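Local coordinates for protein 2-oxoglutarate-dependent dioxygenase DAO (Oryza sativa subsp. indica, PDB 6KUN) that probably oxidises the plant hormone indole-3-acetic acid irreversibly to inactive 2-oxoindole-3-acetic acid, as an iron- and 2-oxoglutarate-dependent dioxygenase that maintains auxin homeostasis, at residues P84-A96 and Q147-Y160. Sequence-based numbering, arbitrary orientation.
Sequences PLYEAFGLCDAAA and QDWPCQFRMNRYNY. With AKG (2-oxoglutaric acid), chain G; IAC (1H-indol-3-ylacetic acid), chain H.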
loop_
_atom_site.group_PDB
_atom_site.type_symbol
_atom_site.label_atom_id
_atom_site.label_comp_id
_atom_site.label_asym_id
_atom_site.label_seq_id
_atom_site.Cartn_x
_atom_site.Cartn_y
_atom_site.Cartn_z
ATOM N N PRO B 84 9.063 -20.424 14.673
ATOM C CA PRO B 84 8.369 -19.966 15.881
ATOM C C PRO B 84 7.361 -18.859 15.585
ATOM O O PRO B 84 6.182 -18.996 15.910
ATOM C CB PRO B 84 9.506 -19.433 16.753
ATOM C CG PRO B 84 10.556 -19.005 15.786
ATOM C CD PRO B 84 10.453 -19.939 14.612
ATOM N N LEU B 85 7.829 -17.774 14.977
ATOM C CA LEU B 85 6.989 -16.684 14.652
ATOM C C LEU B 85 6.546 -16.734 13.161
ATOM O O LEU B 85 5.853 -15.872 12.697
ATOM C CB LEU B 85 7.685 -15.381 14.966
ATOM C CG LEU B 85 8.133 -14.946 16.367
ATOM C CD1 LEU B 85 8.588 -13.508 16.334
ATOM C CD2 LEU B 85 7.095 -15.152 17.435
ATOM N N TYR B 86 6.965 -17.768 12.448
ATOM C CA TYR B 86 6.796 -17.890 11.007
ATOM C C TYR B 86 5.697 -18.885 10.676
ATOM O O TYR B 86 5.639 -19.966 11.264
ATOM C CB TYR B 86 8.115 -18.321 10.365
ATOM C CG TYR B 86 8.045 -18.621 8.883
ATOM C CD1 TYR B 86 7.809 -17.608 7.959
ATOM C CD2 TYR B 86 8.228 -19.904 8.404
ATOM C CE1 TYR B 86 7.750 -17.870 6.611
ATOM C CE2 TYR B 86 8.176 -20.176 7.039
ATOM C CZ TYR B 86 7.934 -19.146 6.153
ATOM O OH TYR B 86 7.874 -19.366 4.801
ATOM N N GLU B 87 4.804 -18.493 9.770
ATOM C CA GLU B 87 3.809 -19.392 9.196
ATOM C C GLU B 87 3.688 -19.056 7.716
ATOM O O GLU B 87 4.070 -17.971 7.274
ATOM C CB GLU B 87 2.461 -19.307 9.919
ATOM C CG GLU B 87 1.656 -18.054 9.660
ATOM C CD GLU B 87 0.465 -17.925 10.614
ATOM O OE1 GLU B 87 0.474 -16.982 11.440
ATOM O OE2 GLU B 87 -0.483 -18.761 10.551
ATOM N N ALA B 88 3.174 -20.002 6.948
ATOM C CA ALA B 88 3.211 -19.808 5.515
ATOM C C ALA B 88 2.261 -20.756 4.812
ATOM O O ALA B 88 1.773 -21.731 5.390
ATOM C CB ALA B 88 4.631 -20.007 4.971
ATOM N N PHE B 89 1.998 -20.419 3.546
ATOM C CA PHE B 89 1.315 -21.270 2.581
ATOM C C PHE B 89 2.266 -21.433 1.417
ATOM O O PHE B 89 2.734 -20.420 0.865
ATOM C CB PHE B 89 0.007 -20.636 2.056
ATOM C CG PHE B 89 -1.076 -20.498 3.077
ATOM C CD1 PHE B 89 -1.093 -19.431 3.963
ATOM C CD2 PHE B 89 -2.144 -21.395 3.084
ATOM C CE1 PHE B 89 -2.135 -19.273 4.877
ATOM C CE2 PHE B 89 -3.187 -21.256 3.990
ATOM C CZ PHE B 89 -3.194 -20.203 4.882
ATOM N N GLY B 90 2.570 -22.669 1.056
ATOM C CA GLY B 90 3.456 -22.960 -0.053
ATOM C C GLY B 90 2.798 -23.836 -1.095
ATOM O O GLY B 90 1.979 -24.710 -0.767
ATOM N N LEU B 91 3.199 -23.631 -2.338
ATOM C CA LEU B 91 2.645 -24.303 -3.505
ATOM C C LEU B 91 3.790 -24.725 -4.405
ATOM O O LEU B 91 4.495 -23.884 -4.954
ATOM C CB LEU B 91 1.692 -23.393 -4.253
ATOM C CG LEU B 91 0.895 -23.963 -5.424
ATOM C CD1 LEU B 91 0.231 -22.744 -6.124
ATOM C CD2 LEU B 91 1.622 -24.780 -6.420
ATOM N N CYS B 92 3.955 -26.021 -4.544
ATOM C CA CYS B 92 4.833 -26.698 -5.507
ATOM C C CYS B 92 3.981 -27.739 -6.234
ATOM O O CYS B 92 3.265 -28.501 -5.568
ATOM C CB CYS B 92 5.987 -27.382 -4.773
ATOM S SG CYS B 92 7.367 -27.793 -5.822
ATOM N N ASP B 93 4.003 -27.774 -7.575
ATOM C CA ASP B 93 4.866 -27.021 -8.500
ATOM C C ASP B 93 4.101 -25.844 -9.116
ATOM O O ASP B 93 3.170 -26.029 -9.863
ATOM C CB ASP B 93 5.378 -27.997 -9.608
ATOM C CG ASP B 93 6.248 -27.323 -10.658
ATOM O OD1 ASP B 93 6.485 -26.100 -10.593
ATOM O OD2 ASP B 93 6.730 -28.028 -11.572
ATOM N N ALA B 94 4.508 -24.611 -8.774
ATOM C CA ALA B 94 3.759 -23.439 -9.183
ATOM C C ALA B 94 3.918 -23.109 -10.656
ATOM O O ALA B 94 3.254 -22.194 -11.133
ATOM C CB ALA B 94 4.161 -22.234 -8.337
ATOM N N ALA B 95 4.794 -23.810 -11.382
ATOM C CA ALA B 95 4.875 -23.671 -12.824
ATOM C C ALA B 95 3.998 -24.674 -13.533
ATOM O O ALA B 95 3.863 -24.604 -14.765
ATOM C CB ALA B 95 6.315 -23.824 -13.310
ATOM N N ALA B 96 3.385 -25.590 -12.777
ATOM C CA ALA B 96 2.535 -26.650 -13.310
ATOM C C ALA B 96 1.075 -26.260 -13.183
ATOM O O ALA B 96 0.545 -26.194 -12.049
ATOM C CB ALA B 96 2.812 -27.957 -12.555
ATOM N N GLN B 147 10.107 -21.622 -19.121
ATOM C CA GLN B 147 8.674 -21.775 -18.878
ATOM C C GLN B 147 8.333 -23.015 -18.044
ATOM O O GLN B 147 7.364 -22.991 -17.275
ATOM C CB GLN B 147 7.945 -21.818 -20.226
ATOM C CG GLN B 147 6.446 -21.934 -20.124
ATOM C CD GLN B 147 5.816 -20.760 -19.399
ATOM O OE1 GLN B 147 6.360 -19.660 -19.369
ATOM N NE2 GLN B 147 4.653 -20.999 -18.799
ATOM N N ASP B 148 9.100 -24.101 -18.155
ATOM C CA ASP B 148 8.668 -25.334 -17.504
ATOM C C ASP B 148 9.560 -25.734 -16.334
ATOM O O ASP B 148 9.411 -26.829 -15.770
ATOM C CB ASP B 148 8.592 -26.469 -18.526
ATOM C CG ASP B 148 9.939 -27.061 -18.836
ATOM O OD1 ASP B 148 10.918 -26.310 -18.977
ATOM O OD2 ASP B 148 10.010 -28.305 -18.935
ATOM N N TRP B 149 10.505 -24.877 -15.955
ATOM C CA TRP B 149 11.285 -25.135 -14.761
ATOM C C TRP B 149 10.349 -25.180 -13.545
ATOM O O TRP B 149 9.555 -24.251 -13.350
ATOM C CB TRP B 149 12.335 -24.043 -14.566
ATOM C CG TRP B 149 13.521 -24.084 -15.482
ATOM C CD1 TRP B 149 13.565 -24.501 -16.781
ATOM C CD2 TRP B 149 14.845 -23.626 -15.151
ATOM N NE1 TRP B 149 14.855 -24.357 -17.276
ATOM C CE2 TRP B 149 15.660 -23.850 -16.282
ATOM C CE3 TRP B 149 15.434 -23.125 -13.984
ATOM C CZ2 TRP B 149 17.003 -23.528 -16.297
ATOM C CZ3 TRP B 149 16.787 -22.826 -14.008
ATOM C CH2 TRP B 149 17.543 -23.016 -15.149
ATOM N N PRO B 150 10.467 -26.184 -12.680
ATOM C CA PRO B 150 9.707 -26.170 -11.428
ATOM C C PRO B 150 9.897 -24.894 -10.621
ATOM O O PRO B 150 10.991 -24.313 -10.561
ATOM C CB PRO B 150 10.235 -27.402 -10.689
ATOM C CG PRO B 150 10.518 -28.372 -11.810
ATOM C CD PRO B 150 11.178 -27.466 -12.861
ATOM N N CYS B 151 8.803 -24.478 -9.968
ATOM C CA CYS B 151 8.760 -23.263 -9.155
ATOM C C CYS B 151 8.057 -23.555 -7.845
ATOM O O CYS B 151 7.193 -24.435 -7.762
ATOM C CB CYS B 151 8.016 -22.108 -9.850
ATOM S SG CYS B 151 8.864 -21.369 -11.281
ATOM N N GLN B 152 8.435 -22.808 -6.812
ATOM C CA GLN B 152 7.689 -22.781 -5.553
ATOM C C GLN B 152 7.135 -21.375 -5.296
ATOM O O GLN B 152 7.852 -20.377 -5.425
ATOM C CB GLN B 152 8.568 -23.253 -4.386
ATOM C CG GLN B 152 7.928 -23.013 -2.989
ATOM C CD GLN B 152 7.623 -24.277 -2.201
ATOM O OE1 GLN B 152 7.883 -25.393 -2.659
ATOM N NE2 GLN B 152 7.064 -24.109 -1.010
ATOM N N PHE B 153 5.853 -21.312 -4.983
ATOM C CA PHE B 153 5.154 -20.076 -4.659
ATOM C C PHE B 153 4.928 -20.107 -3.164
ATOM O O PHE B 153 4.455 -21.119 -2.641
ATOM C CB PHE B 153 3.829 -19.977 -5.415
ATOM C CG PHE B 153 3.033 -18.715 -5.106
ATOM C CD1 PHE B 153 3.482 -17.476 -5.523
ATOM C CD2 PHE B 153 1.828 -18.788 -4.440
ATOM C CE1 PHE B 153 2.748 -16.326 -5.257
ATOM C CE2 PHE B 153 1.103 -17.646 -4.183
ATOM C CZ PHE B 153 1.547 -16.432 -4.581
ATOM N N ARG B 154 5.306 -19.044 -2.469
ATOM C CA ARG B 154 5.139 -19.007 -1.012
ATOM C C ARG B 154 4.490 -17.696 -0.569
ATOM O O ARG B 154 4.804 -16.611 -1.076
ATOM C CB ARG B 154 6.464 -19.177 -0.314
ATOM C CG ARG B 154 6.468 -19.992 0.927
ATOM C CD ARG B 154 7.870 -19.956 1.566
ATOM N NE ARG B 154 8.762 -21.025 1.110
ATOM C CZ ARG B 154 10.078 -21.041 1.324
ATOM N NH1 ARG B 154 10.661 -20.036 1.968
ATOM N NH2 ARG B 154 10.814 -22.051 0.881
ATOM N N MET B 155 3.549 -17.817 0.348
ATOM C CA MET B 155 2.945 -16.694 1.059
ATOM C C MET B 155 3.392 -16.833 2.499
ATOM O O MET B 155 3.266 -17.929 3.077
ATOM C CB MET B 155 1.423 -16.702 0.921
ATOM C CG MET B 155 0.951 -16.443 -0.507
ATOM S SD MET B 155 -0.832 -16.756 -0.775
ATOM C CE MET B 155 -0.979 -18.536 -0.465
ATOM N N ASN B 156 3.967 -15.762 3.047
ATOM C CA ASN B 156 4.622 -15.848 4.349
ATOM C C ASN B 156 4.031 -14.824 5.326
ATOM O O ASN B 156 3.685 -13.702 4.945
ATOM C CB ASN B 156 6.150 -15.575 4.288
ATOM C CG ASN B 156 6.860 -16.310 3.150
ATOM O OD1 ASN B 156 6.941 -17.529 3.132
ATOM N ND2 ASN B 156 7.410 -15.544 2.208
ATOM N N ARG B 157 4.017 -15.184 6.605
ATOM C CA ARG B 157 3.721 -14.230 7.668
ATOM C C ARG B 157 4.669 -14.455 8.833
ATOM O O ARG B 157 4.809 -15.579 9.323
ATOM C CB ARG B 157 2.279 -14.355 8.144
ATOM C CG ARG B 157 1.861 -13.288 9.095
ATOM C CD ARG B 157 0.368 -13.302 9.308
ATOM N NE ARG B 157 -0.047 -14.221 10.351
ATOM C CZ ARG B 157 -1.149 -14.057 11.092
ATOM N NH1 ARG B 157 -1.922 -13.007 10.893
ATOM N NH2 ARG B 157 -1.463 -14.939 12.023
ATOM N N TYR B 158 5.329 -13.384 9.260
ATOM C CA TYR B 158 6.185 -13.393 10.455
ATOM C C TYR B 158 5.436 -12.628 11.539
ATOM O O TYR B 158 5.129 -11.444 11.378
ATOM C CB TYR B 158 7.573 -12.793 10.168
ATOM C CG TYR B 158 8.279 -13.450 8.984
ATOM C CD1 TYR B 158 7.895 -13.158 7.680
ATOM C CD2 TYR B 158 9.305 -14.367 9.167
ATOM C CE1 TYR B 158 8.507 -13.755 6.598
ATOM C CE2 TYR B 158 9.923 -14.975 8.093
ATOM C CZ TYR B 158 9.521 -14.659 6.808
ATOM O OH TYR B 158 10.132 -15.249 5.721
ATOM N N ASN B 159 5.091 -13.316 12.616
ATOM C CA ASN B 159 4.230 -12.747 13.651
ATOM C C ASN B 159 5.068 -12.029 14.698
ATOM O O ASN B 159 5.300 -12.503 15.809
ATOM C CB ASN B 159 3.371 -13.841 14.260
ATOM C CG ASN B 159 2.361 -14.356 13.280
ATOM O OD1 ASN B 159 1.557 -13.582 12.764
ATOM N ND2 ASN B 159 2.427 -15.648 12.978
ATOM N N TYR B 160 5.504 -10.840 14.316
ATOM C CA TYR B 160 6.277 -9.981 15.186
ATOM C C TYR B 160 5.427 -9.418 16.312
ATOM O O TYR B 160 4.206 -9.276 16.188
ATOM C CB TYR B 160 6.862 -8.830 14.378
ATOM C CG TYR B 160 7.870 -9.222 13.319
ATOM C CD1 TYR B 160 8.638 -10.376 13.446
ATOM C CD2 TYR B 160 8.068 -8.415 12.205
ATOM C CE1 TYR B 160 9.570 -10.711 12.507
ATOM C CE2 TYR B 160 9.003 -8.741 11.250
ATOM C CZ TYR B 160 9.747 -9.890 11.407
ATOM O OH TYR B 160 10.673 -10.205 10.464
HETATM C C1 AKG G . 13.655 -15.435 1.212
HETATM O O1 AKG G . 13.136 -14.710 0.336
HETATM O O2 AKG G . 14.090 -16.578 0.953
HETATM C C2 AKG G . 13.758 -14.932 2.579
HETATM O O5 AKG G . 14.850 -14.828 3.113
HETATM C C3 AKG G . 12.506 -14.543 3.327
HETATM C C4 AKG G . 11.567 -13.793 2.390
HETATM C C5 AKG G . 10.326 -13.381 3.146
HETATM O O3 AKG G . 10.122 -12.162 3.338
HETATM O O4 AKG G . 9.549 -14.273 3.549
HETATM C C IAC H . 17.279 -25.372 1.358
HETATM C C1 IAC H . 16.046 -25.720 1.798
HETATM C C2 IAC H . 15.768 -25.784 3.187
HETATM C C3 IAC H . 16.754 -25.483 4.094
HETATM C C4 IAC H . 18.008 -25.116 3.640
HETATM C C5 IAC H . 18.260 -25.086 2.292
HETATM C C7 IAC H . 15.282 -25.957 0.721
HETATM C C8 IAC H . 16.037 -25.761 -0.421
HETATM C C17 IAC H . 13.829 -26.392 0.546
HETATM C C18 IAC H . 12.849 -25.238 0.664
HETATM N N IAC H . 17.283 -25.397 -0.018
HETATM O O2 IAC H . 11.733 -25.458 1.210
HETATM O O3 IAC H . 13.135 -24.100 0.202
HETATM O O HOH W 1 6.934 -27.888 -14.310
HETATM O O HOH W 2 4.529 -24.081 -17.355
#
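Tyr86 and Tyr158 lie side by side on the ligand-facing surface of two antiparallel strands, 86-92 and 151-158, neighbours in the major sheet of the jelly-roll (double-stranded beta-helix) fold. Their rings meet obliquely, planes 38° apart, with CD1 of Tyr86 3.4 Å from CE2 of Tyr158, over one face of that ring. CG of Tyr86 stands anti to the backbone N (chi1 174°), which carries the long phenol along the sheet until its OH donates to Asn156 OD1 at 2.7 Å, from above the carbonyl plane. With OD1 engaged, the amide turns ND2 to Ser244 and towards 2-oxoglutarate, whose O4 also takes a very short bond, 2.5 Å, from Tyr158 OH. Tyr86 is thus a second-shell residue behind the cosubstrate pocket. Further along this face, Arg154 crosses Tyr86 at about a right angle and brings NH2 to 3.2 Å from O3 of indole-3-acetic acid, a cation suited to a carboxylate.

On the other face, under helix 43-57, Arg157 grips Glu87 through NE and NH2, both reaching OE1 from above the carboxylate plane, while Asn159 ND2 reaches the same oxygen from the anti side at 2.8 Å. OE2 turns to Tyr76 and Lys64. With a neutral glutamine here, the close positive charges of Arg157 and Lys64 would probably repel each other, lacking a carboxylate to offset them. Next to it, the flexible Met155 thioether bends CE to 3.4 Å from Phe89 CB.

Beyond the strands, Asp93 opens an Asx turn: its OD1 accepts from Ala95 N and, on the opposite face of the carboxylate, from Cys151 N at 2.9 Å.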